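Local coordinates for Glyoxalase/bleomycin resistance protein/dioxygenase (Sphaerobacter thermophilus, PDB 4HC5) that probably acts as an enzyme of the glyoxalase/bleomycin resistance/dioxygenase superfamily, although its substrate and exact reaction are not established, at residues 17-22 with 63-68; 89-94 with 106-111. All coordinates share one frame; numbering follows the deposited sequence.

Interaction 1: 17-22 with 63-68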
loop_
_atom_site.group_PDB
_atom_site.type_symbol
_atom_site.label_atom_id
_atom_site.label_comp_id
_atom_site.label_asym_id
_atom_site.label_seq_id
_atom_site.Cartn_x
_atom_site.Cartn_y
_atom_site.Cartn_z
ATOM N N ALA A 17 2.064 -2.040 2.645
ATOM C CA ALA A 17 0.615 -1.771 2.689
ATOM C C ALA A 17 -0.055 -3.098 3.124
ATOM O O ALA A 17 0.580 -4.146 3.092
ATOM C CB ALA A 17 0.132 -1.350 1.315
ATOM N N THR A 18 -1.272 -3.004 3.563
ATOM C CA THR A 18 -1.972 -4.127 4.147
ATOM C C THR A 18 -3.231 -4.506 3.350
ATOM O O THR A 18 -3.975 -3.619 2.895
ATOM C CB THR A 18 -2.371 -3.817 5.623
ATOM O OG1 THR A 18 -1.213 -3.422 6.350
ATOM C CG2 THR A 18 -3.014 -5.001 6.368
ATOM N N ILE A 19 -3.400 -5.824 3.241
ATOM C CA ILE A 19 -4.710 -6.335 2.729
ATOM C C ILE A 19 -5.309 -7.161 3.894
ATOM O O ILE A 19 -4.622 -7.545 4.812
ATOM C CB ILE A 19 -4.589 -7.117 1.460
ATOM C CG1 ILE A 19 -3.721 -8.372 1.647
ATOM C CG2 ILE A 19 -4.044 -6.236 0.315
ATOM C CD1 ILE A 19 -3.767 -9.392 0.490
ATOM N N ILE A 20 -6.588 -7.364 3.825
ATOM C CA ILE A 20 -7.341 -8.152 4.816
ATOM C C ILE A 20 -7.719 -9.492 4.187
ATOM O O ILE A 20 -8.385 -9.531 3.167
ATOM C CB ILE A 20 -8.556 -7.342 5.301
ATOM C CG1 ILE A 20 -8.219 -5.892 5.715
ATOM C CG2 ILE A 20 -9.242 -8.070 6.489
ATOM C CD1 ILE A 20 -7.247 -5.715 6.863
ATOM N N VAL A 21 -7.346 -10.527 4.917
ATOM C CA VAL A 21 -7.585 -11.902 4.529
ATOM C C VAL A 21 -8.345 -12.632 5.640
ATOM O O VAL A 21 -8.387 -12.151 6.766
ATOM C CB VAL A 21 -6.291 -12.662 4.141
ATOM C CG1 VAL A 21 -5.585 -11.922 2.954
ATOM C CG2 VAL A 21 -5.379 -12.898 5.310
ATOM N N SER A 22 -8.921 -13.794 5.315
ATOM C CA SER A 22 -9.670 -14.549 6.344
ATOM C C SER A 22 -8.807 -15.568 7.094
ATOM O O SER A 22 -9.155 -16.009 8.202
ATOM C CB SER A 22 -10.841 -15.239 5.717
ATOM O OG SER A 22 -10.486 -16.100 4.658
ATOM N N VAL A 63 3.652 -6.484 1.248
ATOM C CA VAL A 63 2.210 -6.494 1.520
ATOM C C VAL A 63 1.997 -7.335 2.799
ATOM O O VAL A 63 2.438 -8.496 2.882
ATOM C CB VAL A 63 1.444 -7.126 0.340
ATOM C CG1 VAL A 63 -0.072 -7.281 0.658
ATOM C CG2 VAL A 63 1.704 -6.320 -0.958
ATOM N N ALA A 64 1.368 -6.694 3.805
ATOM C CA ALA A 64 1.019 -7.346 5.048
ATOM C C ALA A 64 -0.367 -8.074 4.816
ATOM O O ALA A 64 -1.293 -7.531 4.195
ATOM C CB ALA A 64 0.912 -6.329 6.184
ATOM N N LEU A 65 -0.377 -9.302 5.325
ATOM C CA LEU A 65 -1.593 -10.148 5.240
ATOM C C LEU A 65 -2.274 -10.080 6.591
ATOM O O LEU A 65 -1.997 -10.855 7.482
ATOM C CB LEU A 65 -1.155 -11.574 4.900
ATOM C CG LEU A 65 -0.379 -11.734 3.540
ATOM C CD1 LEU A 65 -0.030 -13.194 3.292
ATOM C CD2 LEU A 65 -1.165 -11.094 2.370
ATOM N N GLY A 66 -3.132 -9.067 6.724
ATOM C CA GLY A 66 -3.816 -8.754 7.971
ATOM C C GLY A 66 -5.140 -9.534 8.126
ATOM O O GLY A 66 -5.659 -10.088 7.168
ATOM N N LEU A 67 -5.648 -9.551 9.346
ATOM C CA LEU A 67 -6.943 -10.166 9.661
ATOM C C LEU A 67 -7.945 -9.117 10.093
ATOM O O LEU A 67 -7.510 -8.107 10.710
ATOM C CB LEU A 67 -6.831 -11.209 10.778
ATOM C CG LEU A 67 -6.067 -12.507 10.437
ATOM C CD1 LEU A 67 -5.740 -13.275 11.711
ATOM C CD2 LEU A 67 -6.821 -13.360 9.415
ATOM N N PRO A 68 -9.257 -9.357 9.915
ATOM C CA PRO A 68 -10.198 -8.432 10.455
ATOM C C PRO A 68 -9.990 -8.134 11.929
ATOM O O PRO A 68 -10.207 -7.010 12.429
ATOM C CB PRO A 68 -11.528 -9.095 10.172
ATOM C CG PRO A 68 -11.283 -9.899 8.952
ATOM C CD PRO A 68 -9.877 -10.381 9.084
#
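A17 and A64 meet through peptide groups, the flat groups of this contact: A64 N approaches A17 O in the carbonyl plane, 2.8 Å away. T18, I20 and A64 occupy one face of the parallel pair; A17, I19, V63 and L65 occupy the other. Strands 17-20 and 63-66 then exchange bonds alternately. I19 N gives to A64 O at 2.9 Å, I19 O receives G66 N, and V21 N carries the pairing past the strand end to G66 O at 2.8 Å. The G66 N to I19 O bond is the most bent, 148° at the hydrogen. CA-H groups of T18 and I20 lean on the same A64 O and G66 O, so each of these oxygens has a strong and a weaker partner.

On the I19 face, CG1 sits between backbone N and carbonyl carbon (chi1 62°). Its CD1 reaches L65 CD2 at 3.6 Å, the two side chains lying side by side and pointing the same way, while I19 CG1 meets V63 CG1 as those side chains cross. On the opposite face T18 OG1 passes 3.6 Å from A64 CB. Beyond G66, I20 and P68 slide past each other in opposite directions, CG2 to CD 3.5 Å, and L67 CD2 comes within 3.3 Å of V21 O.

This pairs the first and fourth strands of a beta-alpha-beta-beta-beta module, the repeating unit of the vicinal oxygen chelate fold. Four backbone bonds join the strands; side chains of N126 and Q24 also meet I20 O and L65 O. I19 and L65 pack on Y31 of helix 24-34, while the second subunit is met on both faces, by T18 OG1 bonding its G82 O and by A17 and V63 packing.

Interaction 2: 89-94 with 106-111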
loop_
_atom_site.group_PDB
_atom_site.type_symbol
_atom_site.label_atom_id
_atom_site.label_comp_id
_atom_site.label_asym_id
_atom_site.label_seq_id
_atom_site.Cartn_x
_atom_site.Cartn_y
_atom_site.Cartn_z
ATOM N N ASP A 89 5.715 -8.888 -18.127
ATOM C CA ASP A 89 5.097 -9.654 -19.244
ATOM C C ASP A 89 3.673 -10.070 -18.840
ATOM O O ASP A 89 3.479 -11.042 -18.196
ATOM C CB ASP A 89 5.960 -10.825 -19.653
ATOM C CG ASP A 89 5.441 -11.534 -20.875
ATOM O OD1 ASP A 89 4.307 -11.346 -21.233
ATOM O OD2 ASP A 89 6.216 -12.292 -21.436
ATOM N N ILE A 90 2.716 -9.249 -19.211
ATOM C CA ILE A 90 1.343 -9.457 -18.798
ATOM C C ILE A 90 0.665 -10.624 -19.521
ATOM O O ILE A 90 -0.174 -11.241 -18.969
ATOM C CB ILE A 90 0.501 -8.162 -18.813
ATOM C CG1 ILE A 90 -0.698 -8.340 -17.894
ATOM C CG2 ILE A 90 0.095 -7.794 -20.223
ATOM C CD1 ILE A 90 -1.468 -7.094 -17.602
ATOM N N ASP A 91 1.100 -10.932 -20.727
ATOM C CA ASP A 91 0.549 -12.076 -21.437
ATOM C C ASP A 91 0.970 -13.360 -20.708
ATOM O O ASP A 91 0.200 -14.231 -20.506
ATOM C CB ASP A 91 1.043 -12.101 -22.856
ATOM C CG ASP A 91 0.386 -11.087 -23.704
ATOM O OD1 ASP A 91 -0.698 -10.642 -23.390
ATOM O OD2 ASP A 91 0.993 -10.765 -24.705
ATOM N N GLU A 92 2.215 -13.438 -20.304
ATOM C CA GLU A 92 2.696 -14.601 -19.562
ATOM C C GLU A 92 2.045 -14.697 -18.198
ATOM O O GLU A 92 1.674 -15.779 -17.748
ATOM C CB GLU A 92 4.207 -14.570 -19.431
ATOM C CG GLU A 92 4.750 -15.836 -18.824
ATOM C CD GLU A 92 4.534 -17.062 -19.748
ATOM O OE1 GLU A 92 4.450 -18.167 -19.206
ATOM O OE2 GLU A 92 4.425 -16.939 -21.013
ATOM N N ALA A 93 1.930 -13.550 -17.515
ATOM C CA ALA A 93 1.303 -13.538 -16.174
ATOM C C ALA A 93 -0.149 -14.042 -16.282
ATOM O O ALA A 93 -0.615 -14.885 -15.498
ATOM C CB ALA A 93 1.364 -12.174 -15.486
ATOM N N TYR A 94 -0.853 -13.496 -17.236
ATOM C CA TYR A 94 -2.236 -13.909 -17.434
ATOM C C TYR A 94 -2.354 -15.421 -17.735
ATOM O O TYR A 94 -3.193 -16.118 -17.151
ATOM C CB TYR A 94 -2.908 -13.102 -18.539
ATOM C CG TYR A 94 -4.283 -13.542 -18.940
ATOM C CD1 TYR A 94 -5.392 -13.247 -18.189
ATOM C CD2 TYR A 94 -4.474 -14.297 -20.061
ATOM C CE1 TYR A 94 -6.657 -13.686 -18.538
ATOM C CE2 TYR A 94 -5.736 -14.768 -20.418
ATOM C CZ TYR A 94 -6.826 -14.465 -19.659
ATOM O OH TYR A 94 -8.104 -14.902 -20.050
ATOM N N LYS A 106 -10.972 -10.349 -17.149
ATOM C CA LYS A 106 -10.894 -10.432 -18.635
ATOM C C LYS A 106 -9.425 -10.480 -19.044
ATOM O O LYS A 106 -8.537 -10.213 -18.178
ATOM C CB LYS A 106 -11.643 -9.301 -19.343
ATOM C CG LYS A 106 -11.120 -7.915 -18.945
ATOM C CD LYS A 106 -11.895 -6.770 -19.604
ATOM C CE LYS A 106 -11.355 -5.441 -19.137
ATOM N NZ LYS A 106 -12.236 -4.436 -19.760
ATOM N N PRO A 107 -9.127 -10.755 -20.317
ATOM C CA PRO A 107 -7.711 -10.746 -20.676
ATOM C C PRO A 107 -7.123 -9.333 -20.635
ATOM O O PRO A 107 -7.853 -8.365 -20.651
ATOM C CB PRO A 107 -7.728 -11.309 -22.108
ATOM C CG PRO A 107 -9.018 -12.115 -22.151
ATOM C CD PRO A 107 -9.964 -11.269 -21.419
ATOM N N PRO A 108 -5.809 -9.252 -20.632
ATOM C CA PRO A 108 -5.141 -7.937 -20.776
ATOM C C PRO A 108 -5.699 -7.169 -21.971
ATOM O O PRO A 108 -5.941 -7.717 -23.049
ATOM C CB PRO A 108 -3.690 -8.303 -20.972
ATOM C CG PRO A 108 -3.540 -9.651 -20.245
ATOM C CD PRO A 108 -4.827 -10.338 -20.600
ATOM N N GLU A 109 -5.866 -5.878 -21.702
ATOM C CA GLU A 109 -6.392 -4.933 -22.619
ATOM C C GLU A 109 -5.665 -3.604 -22.570
ATOM O O GLU A 109 -5.101 -3.213 -21.527
ATOM C CB GLU A 109 -7.829 -4.689 -22.216
ATOM C CG GLU A 109 -8.713 -3.996 -23.183
ATOM C CD GLU A 109 -10.165 -4.006 -22.690
ATOM O OE1 GLU A 109 -10.663 -5.128 -22.474
ATOM O OE2 GLU A 109 -10.701 -2.937 -22.427
HETATM N N MSE A 110 -5.572 -2.936 -23.695
HETATM C CA MSE A 110 -4.920 -1.630 -23.723
HETATM C C MSE A 110 -5.731 -0.562 -23.022
HETATM O O MSE A 110 -6.868 -0.317 -23.322
HETATM C CB MSE A 110 -4.616 -1.196 -25.150
HETATM C CG MSE A 110 -3.891 0.151 -25.265
HETATM SE SE MSE A 110 -2.117 0.009 -24.658
HETATM C CE MSE A 110 -1.411 -1.038 -26.100
HETATM N N MSE A 111 -5.084 0.075 -22.061
HETATM C CA MSE A 111 -5.647 1.203 -21.414
HETATM C C MSE A 111 -5.372 2.488 -22.210
HETATM O O MSE A 111 -4.362 2.564 -22.926
HETATM C CB MSE A 111 -5.062 1.376 -20.014
HETATM C CG MSE A 111 -5.281 0.189 -19.132
HETATM SE SE MSE A 111 -7.067 -0.112 -18.531
HETATM C CE MSE A 111 -7.432 -1.659 -19.484
#
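Y94 CG lies anti to the backbone N (chi1 173°), and I90 CG1 is placed likewise (chi1 -158°); from helix 90-99, Y94 meets P107 and P108 of 106-111, while I90 meets P108. Both prolines lie over one face of the tyrosine ring. P108 CD stands 4.0 Å from the ring centroid, 24° off the normal and displaced toward the CG end, with P108 CD to Y94 CG at 3.6 Å. P107 CA sits 4.1 Å from the same centroid, toward CE1 and CZ, while P107 CG runs on beside the hydroxyl, 3.6 Å from Y94 OH. Both prolines thus make CH-pi contacts with a single face, and F104 adds an edge-to-face ring contact.

One turn earlier, I90 packs on CB and CG of the same P108: I90 CG2 meets P108 CB at 3.9 Å and I90 CG1 meets P108 CG at 3.9 Å, the two side chains sliding past each other in opposite directions. D91 reaches across less closely, and its OD1 forms a salt bridge with R116, a residue that also packs on I90 and P108. D89 caps the helix start, its OD1 taking E92 N at 3.1 Å from well above the carboxylate plane.

The contact joins the first turn of helix 90-99 to residues 106-108, in the broken part of strand 103-110. No hydrogen bond crosses it. Cohesion therefore rests on apolar contact and on C-H groups next to peptide nitrogens, whose slight positive polarisation probably suits the pi face they cover.

In the fold
Interaction 1 and interaction 2 belong to the two successive halves of the chain, each built on a four-strand mixed sheet of order 1-4-3-2. Interaction 1 lies on strands 13-20 and 62-66 of the first sheet; interaction 2 sets helix 90-99 against strand 103-110. They lie on opposite sides of the chain's centre, their own centres 26 Å apart and their nearest atoms about 16 Å apart. N126, on strand 126-132 of the second sheet, bonds I20 O and so ties 17-22 to that half. The second subunit is met by A17, T18 and V63 of interaction 1 and, beside interaction 2, by D89, E92 and A93. A glycerol, probably from crystallisation, lies about 3 Å from the S22 side chain.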